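Local coordinates for leucine aminopeptidase (Parabacteroides distasonis, PDB 3TC8), which is a zinc-binding protein of peptidase family M28, probably acting as an aminopeptidase or glutaminyl-peptide cyclotransferase, at residues 195-200 with 263-268; 210-215 with 249-254. All coordinates share one frame; numbering follows the deposited sequence.

Contact 1. Residues 195-200 with 263-268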
loop_
_atom_site.group_PDB
_atom_site.type_symbol
_atom_site.label_atom_id
_atom_site.label_comp_id
_atom_site.label_asym_id
_atom_site.label_seq_id
_atom_site.Cartn_x
_atom_site.Cartn_y
_atom_site.Cartn_z
ATOM N N TYR A 195 -6.444 7.089 -12.791
ATOM C CA TYR A 195 -5.323 7.393 -11.899
ATOM C C TYR A 195 -5.248 6.284 -10.870
ATOM O O TYR A 195 -6.152 5.477 -10.733
ATOM C CB TYR A 195 -5.451 8.782 -11.224
ATOM C CG TYR A 195 -6.654 8.949 -10.314
ATOM C CD1 TYR A 195 -6.583 8.592 -8.973
ATOM C CD2 TYR A 195 -7.843 9.496 -10.757
ATOM C CE1 TYR A 195 -7.642 8.728 -8.129
ATOM C CE2 TYR A 195 -8.934 9.626 -9.916
ATOM C CZ TYR A 195 -8.838 9.227 -8.578
ATOM O OH TYR A 195 -9.868 9.345 -7.698
ATOM N N GLY A 196 -4.123 6.277 -10.174
ATOM C CA GLY A 196 -3.868 5.356 -9.086
ATOM C C GLY A 196 -3.456 6.074 -7.800
ATOM O O GLY A 196 -2.806 7.115 -7.835
ATOM N N ILE A 197 -3.847 5.487 -6.662
ATOM C CA ILE A 197 -3.419 5.951 -5.351
ATOM C C ILE A 197 -2.844 4.757 -4.592
ATOM O O ILE A 197 -3.547 3.764 -4.364
ATOM C CB ILE A 197 -4.532 6.581 -4.506
ATOM C CG1 ILE A 197 -5.154 7.793 -5.246
ATOM C CG2 ILE A 197 -4.000 6.984 -3.148
ATOM C CD1 ILE A 197 -6.403 8.315 -4.520
ATOM N N LEU A 198 -1.567 4.842 -4.233
ATOM C CA LEU A 198 -0.872 3.908 -3.365
ATOM C C LEU A 198 -0.916 4.421 -1.934
ATOM O O LEU A 198 -0.611 5.571 -1.687
ATOM C CB LEU A 198 0.578 3.799 -3.834
ATOM C CG LEU A 198 1.559 3.044 -2.932
ATOM C CD1 LEU A 198 1.143 1.596 -2.699
ATOM C CD2 LEU A 198 2.945 3.088 -3.525
ATOM N N LEU A 199 -1.238 3.541 -0.996
ATOM C CA LEU A 199 -1.133 3.810 0.419
ATOM C C LEU A 199 0.027 2.961 0.942
ATOM O O LEU A 199 -0.006 1.726 0.808
ATOM C CB LEU A 199 -2.400 3.427 1.167
ATOM C CG LEU A 199 -3.721 4.059 0.674
ATOM C CD1 LEU A 199 -4.872 3.634 1.565
ATOM C CD2 LEU A 199 -3.564 5.551 0.565
ATOM N N ASP A 200 0.971 3.582 1.596
ATOM C CA ASP A 200 2.110 2.868 2.182
ATOM C C ASP A 200 2.488 3.551 3.489
ATOM O O ASP A 200 2.737 4.744 3.463
ATOM C CB ASP A 200 3.273 2.867 1.179
ATOM C CG ASP A 200 4.431 1.980 1.554
ATOM O OD1 ASP A 200 4.353 1.205 2.520
ATOM O OD2 ASP A 200 5.488 1.988 0.828
ATOM N N ILE A 263 -0.036 8.235 -7.505
ATOM C CA ILE A 263 0.576 8.911 -6.391
ATOM C C ILE A 263 0.795 7.947 -5.227
ATOM O O ILE A 263 0.156 6.883 -5.134
ATOM C CB ILE A 263 -0.282 10.107 -5.938
ATOM C CG1 ILE A 263 -1.544 9.690 -5.171
ATOM C CG2 ILE A 263 -0.615 11.023 -7.140
ATOM C CD1 ILE A 263 -2.215 10.851 -4.435
ATOM N N ASP A 264 1.671 8.378 -4.315
ATOM C CA ASP A 264 1.979 7.649 -3.088
ATOM C C ASP A 264 1.652 8.491 -1.896
ATOM O O ASP A 264 2.191 9.608 -1.788
ATOM C CB ASP A 264 3.466 7.264 -3.089
ATOM C CG ASP A 264 3.849 6.221 -2.081
ATOM O OD1 ASP A 264 3.038 5.726 -1.285
ATOM O OD2 ASP A 264 5.100 5.864 -2.108
ATOM N N ILE A 265 0.766 7.995 -1.031
ATOM C CA ILE A 265 0.466 8.585 0.262
ATOM C C ILE A 265 1.265 7.761 1.258
ATOM O O ILE A 265 0.963 6.582 1.485
ATOM C CB ILE A 265 -1.049 8.533 0.579
ATOM C CG1 ILE A 265 -1.878 9.214 -0.524
ATOM C CG2 ILE A 265 -1.319 9.135 1.954
ATOM C CD1 ILE A 265 -3.350 9.173 -0.336
ATOM N N ILE A 266 2.282 8.377 1.848
ATOM C CA ILE A 266 3.299 7.683 2.641
ATOM C C ILE A 266 3.887 8.601 3.667
ATOM O O ILE A 266 4.200 9.752 3.377
ATOM C CB ILE A 266 4.395 7.057 1.717
ATOM C CG1 ILE A 266 5.476 6.367 2.550
ATOM C CG2 ILE A 266 5.001 8.066 0.756
ATOM C CD1 ILE A 266 6.393 5.457 1.738
ATOM N N ASN A 267 4.043 8.097 4.876
ATOM C CA ASN A 267 4.699 8.856 5.942
ATOM C C ASN A 267 6.161 9.130 5.555
ATOM O O ASN A 267 6.942 8.195 5.354
ATOM C CB ASN A 267 4.556 8.020 7.218
ATOM C CG ASN A 267 4.971 8.754 8.487
ATOM O OD1 ASN A 267 5.337 9.950 8.467
ATOM N ND2 ASN A 267 4.916 8.030 9.608
ATOM N N TYR A 268 6.521 10.407 5.461
ATOM C CA TYR A 268 7.846 10.855 5.145
ATOM C C TYR A 268 8.284 11.853 6.188
ATOM O O TYR A 268 7.533 12.748 6.561
ATOM C CB TYR A 268 7.852 11.543 3.772
ATOM C CG TYR A 268 9.149 12.194 3.376
ATOM C CD1 TYR A 268 10.230 11.440 2.940
ATOM C CD2 TYR A 268 9.269 13.576 3.362
ATOM C CE1 TYR A 268 11.429 12.051 2.546
ATOM C CE2 TYR A 268 10.447 14.196 2.975
ATOM C CZ TYR A 268 11.521 13.439 2.556
ATOM O OH TYR A 268 12.703 14.024 2.152
#

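Contact 2. Residues 210-215 with 249-254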
loop_
_atom_site.group_PDB
_atom_site.type_symbol
_atom_site.label_atom_id
_atom_site.label_comp_id
_atom_site.label_asym_id
_atom_site.label_seq_id
_atom_site.Cartn_x
_atom_site.Cartn_y
_atom_site.Cartn_z
ATOM N N PHE A 210 3.800 14.025 2.763
ATOM C CA PHE A 210 4.221 15.121 1.914
ATOM C C PHE A 210 3.901 14.770 0.464
ATOM O O PHE A 210 3.577 13.639 0.102
ATOM C CB PHE A 210 5.735 15.351 2.101
ATOM C CG PHE A 210 6.122 16.033 3.381
ATOM C CD1 PHE A 210 6.134 15.359 4.594
ATOM C CD2 PHE A 210 6.458 17.358 3.354
ATOM C CE1 PHE A 210 6.496 15.994 5.742
ATOM C CE2 PHE A 210 6.814 18.012 4.538
ATOM C CZ PHE A 210 6.845 17.327 5.705
ATOM N N LYS A 211 3.973 15.795 -0.387
ATOM C CA LYS A 211 3.714 15.582 -1.812
ATOM C C LYS A 211 4.980 14.946 -2.425
ATOM O O LYS A 211 6.030 15.610 -2.573
ATOM C CB LYS A 211 3.352 16.899 -2.483
ATOM C CG LYS A 211 2.128 17.552 -1.887
ATOM C CD LYS A 211 1.809 18.847 -2.573
ATOM C CE LYS A 211 0.723 19.610 -1.928
ATOM N NZ LYS A 211 0.524 20.926 -2.649
ATOM N N GLU A 212 4.902 13.653 -2.717
ATOM C CA GLU A 212 6.099 12.910 -3.098
ATOM C C GLU A 212 6.511 13.246 -4.536
ATOM O O GLU A 212 5.678 13.500 -5.383
ATOM C CB GLU A 212 5.779 11.426 -2.832
ATOM C CG GLU A 212 6.905 10.450 -3.070
ATOM C CD GLU A 212 7.143 10.076 -4.513
ATOM O OE1 GLU A 212 6.141 9.930 -5.248
ATOM O OE2 GLU A 212 8.342 9.922 -4.906
ATOM N N GLN A 213 7.809 13.223 -4.798
ATOM C CA GLN A 213 8.310 13.777 -6.077
ATOM C C GLN A 213 7.874 13.010 -7.303
ATOM O O GLN A 213 7.457 13.620 -8.281
ATOM C CB GLN A 213 9.834 13.876 -6.079
ATOM C CG GLN A 213 10.347 14.976 -5.230
ATOM C CD GLN A 213 9.912 16.327 -5.682
ATOM O OE1 GLN A 213 9.906 16.613 -6.870
ATOM N NE2 GLN A 213 9.405 17.122 -4.734
ATOM N N GLN A 214 7.917 11.661 -7.262
ATOM C CA GLN A 214 7.516 10.914 -8.448
ATOM C C GLN A 214 6.016 11.092 -8.731
ATOM O O GLN A 214 5.585 11.187 -9.879
ATOM C CB GLN A 214 7.834 9.434 -8.319
ATOM C CG GLN A 214 9.319 9.165 -8.109
ATOM C CD GLN A 214 9.656 7.711 -8.370
ATOM O OE1 GLN A 214 9.892 7.320 -9.523
ATOM N NE2 GLN A 214 9.675 6.893 -7.333
ATOM N N SER A 215 5.242 11.186 -7.645
ATOM C CA SER A 215 3.813 11.433 -7.701
ATOM C C SER A 215 3.526 12.771 -8.348
ATOM O O SER A 215 2.623 12.897 -9.180
ATOM C CB SER A 215 3.273 11.414 -6.254
ATOM O OG SER A 215 3.459 10.179 -5.605
ATOM N N ASP A 249 8.828 3.208 -4.747
ATOM C CA ASP A 249 7.668 2.483 -4.256
ATOM C C ASP A 249 6.862 1.947 -5.413
ATOM O O ASP A 249 7.179 2.184 -6.595
ATOM C CB ASP A 249 6.836 3.397 -3.350
ATOM C CG ASP A 249 6.185 2.695 -2.181
ATOM O OD1 ASP A 249 6.097 1.449 -2.187
ATOM O OD2 ASP A 249 5.737 3.423 -1.217
ATOM N N ASP A 250 5.815 1.173 -5.125
ATOM C CA ASP A 250 5.118 0.463 -6.156
ATOM C C ASP A 250 4.556 1.363 -7.245
ATOM O O ASP A 250 4.414 0.945 -8.383
ATOM C CB ASP A 250 3.957 -0.359 -5.528
ATOM C CG ASP A 250 4.399 -1.561 -4.653
ATOM O OD1 ASP A 250 5.055 -2.434 -5.194
ATOM O OD2 ASP A 250 4.041 -1.610 -3.467
ATOM N N HIS A 251 4.186 2.594 -6.873
ATOM C CA HIS A 251 3.580 3.502 -7.862
ATOM C C HIS A 251 4.491 3.811 -9.044
ATOM O O HIS A 251 3.993 3.981 -10.166
ATOM C CB HIS A 251 3.110 4.797 -7.183
ATOM C CG HIS A 251 4.187 5.671 -6.646
ATOM N ND1 HIS A 251 5.196 5.175 -5.847
ATOM C CD2 HIS A 251 4.400 7.002 -6.799
ATOM C CE1 HIS A 251 5.999 6.176 -5.535
ATOM N NE2 HIS A 251 5.531 7.297 -6.092
ATOM N N GLN A 252 5.812 3.790 -8.840
ATOM C CA GLN A 252 6.702 4.083 -9.982
ATOM C C GLN A 252 6.575 3.039 -11.086
ATOM O O GLN A 252 6.718 3.348 -12.252
ATOM C CB GLN A 252 8.140 4.254 -9.574
ATOM C CG GLN A 252 8.870 3.029 -9.308
ATOM C CD GLN A 252 10.243 3.348 -8.731
ATOM O OE1 GLN A 252 10.326 4.072 -7.746
ATOM N NE2 GLN A 252 11.298 2.730 -9.282
ATOM N N TYR A 253 6.312 1.787 -10.687
ATOM C CA TYR A 253 6.211 0.702 -11.624
ATOM C C TYR A 253 4.845 0.643 -12.295
ATOM O O TYR A 253 4.736 0.183 -13.420
ATOM C CB TYR A 253 6.639 -0.606 -10.950
ATOM C CG TYR A 253 8.068 -0.662 -10.577
ATOM C CD1 TYR A 253 9.050 -0.869 -11.539
ATOM C CD2 TYR A 253 8.463 -0.463 -9.274
ATOM C CE1 TYR A 253 10.408 -0.934 -11.187
ATOM C CE2 TYR A 253 9.817 -0.488 -8.907
ATOM C CZ TYR A 253 10.777 -0.726 -9.849
ATOM O OH TYR A 253 12.086 -0.785 -9.475
ATOM N N VAL A 254 3.814 1.130 -11.597
ATOM C CA VAL A 254 2.506 1.296 -12.227
ATOM C C VAL A 254 2.610 2.399 -13.296
ATOM O O VAL A 254 2.109 2.210 -14.413
ATOM C CB VAL A 254 1.430 1.606 -11.196
ATOM C CG1 VAL A 254 0.118 1.955 -11.874
ATOM C CG2 VAL A 254 1.283 0.439 -10.191
#

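Contact 1. Residues 195-200 with 263-268
Ile197 pairs with Ile263, Leu198 with Asp264 and Leu199 with Ile265 where 195-200 and 262-266 run as adjacent parallel strands of the central mixed sheet, 262-266 forming one edge of it within the chain. Four backbone hydrogen bonds join them. Ile263 N gives to Gly196 O, Leu198 N to Ile263 O, Ile265 N to Leu198 O (2.9 Å, nearly straight at 177°) and Asp200 N to Ile265 O. Beyond the last, Ile266 CA makes a CA-H...O contact with Asp200 O at 3.1 Å.

The apolar contacts gather on the face carrying Ile197, Leu199, Ile263 and Ile265. Ile265 has CG1 anti to its carbonyl carbon, and chi2 (178°) extends the chain so that CD1 touches both Ile197 CG2 (3.6 Å) and Leu199 CD2 (3.7 Å). Ile197 and Ile263 stand side by side, CG1 to CG1 at 4.1 Å; helix 213-233 covers Ile263.

Acids mix with aliphatic groups on the other face. The carboxylate of Asp264 lies alongside Leu198, OD1 3.5 Å from Leu198 CD2, while Asp200 OD2 rests against Ile266 CD1 at 3.7 Å. Both acids bring OD2 close to Asp249 OD2, so three buried carboxylates meet beside the metal site, the side chain of Asp200 about 6 Å from the bound zinc ion.

Contact 2. Residues 210-215 with 249-254
A His-carboxylate hydrogen bond joins the capped start of helix 213-233 to the first turn of helix 250-258. Glu212 is the N-cap residue, its CG anti to the backbone N and its chain bent at chi2 (-80°), which brings the carboxylate back over the helix start. There OE2 accepts from Gln214 N at 3.0 Å, and OE1 takes both Ser215 N and Ser215 OG, the hydroxyl at 2.7 Å on the anti lone pair. His251 reaches the same oxygen tip to tip: its NE2 donates to Glu212 OE1 at 2.8 Å from above the carboxylate, whose plane stands 87° from the ring. Three donors thus grip one buried oxygen, and the bond to NE2 restrains the imidazole's rotation. Ser215 OG also lies 3.5 Å from His251 CD2, and is bound in turn by Asp264 N of strand 262-266. Glu212 OE2 and Gln214 NE2 further engage the backbone of Ile247, tying in the loop before helix 250-258. At the more exposed end of the contact the Gln214 and Gln252 side chains cross, their amide planes nearly perpendicular, and Gln214 NE2 points an almost straight N-H (178°) at Gln252 OE1, 2.9 Å away, from above that carbonyl's plane.

Contact 2 is nested along the chain within the loop closed by contact 1: strand 195-200 leads to strand 209-211 and helix 213-233, then helix 250-258 runs on into strand 262-266. Their centres lie about 7 Å apart. In the mixed sheet, 195-200 has strand 96-102 on one side and 262-266, an outermost strand within the chain, on the other. That edge strand meets the starts of both helices, through Ser215 on one and Asp249 and His251 on the other. The arrangement reaches the catalytic metal's surroundings at one end: the side chain of Asp200 is about 4 Å from that of zinc ligand Asp127, whereas that of His251 is about 13 Å from the metal.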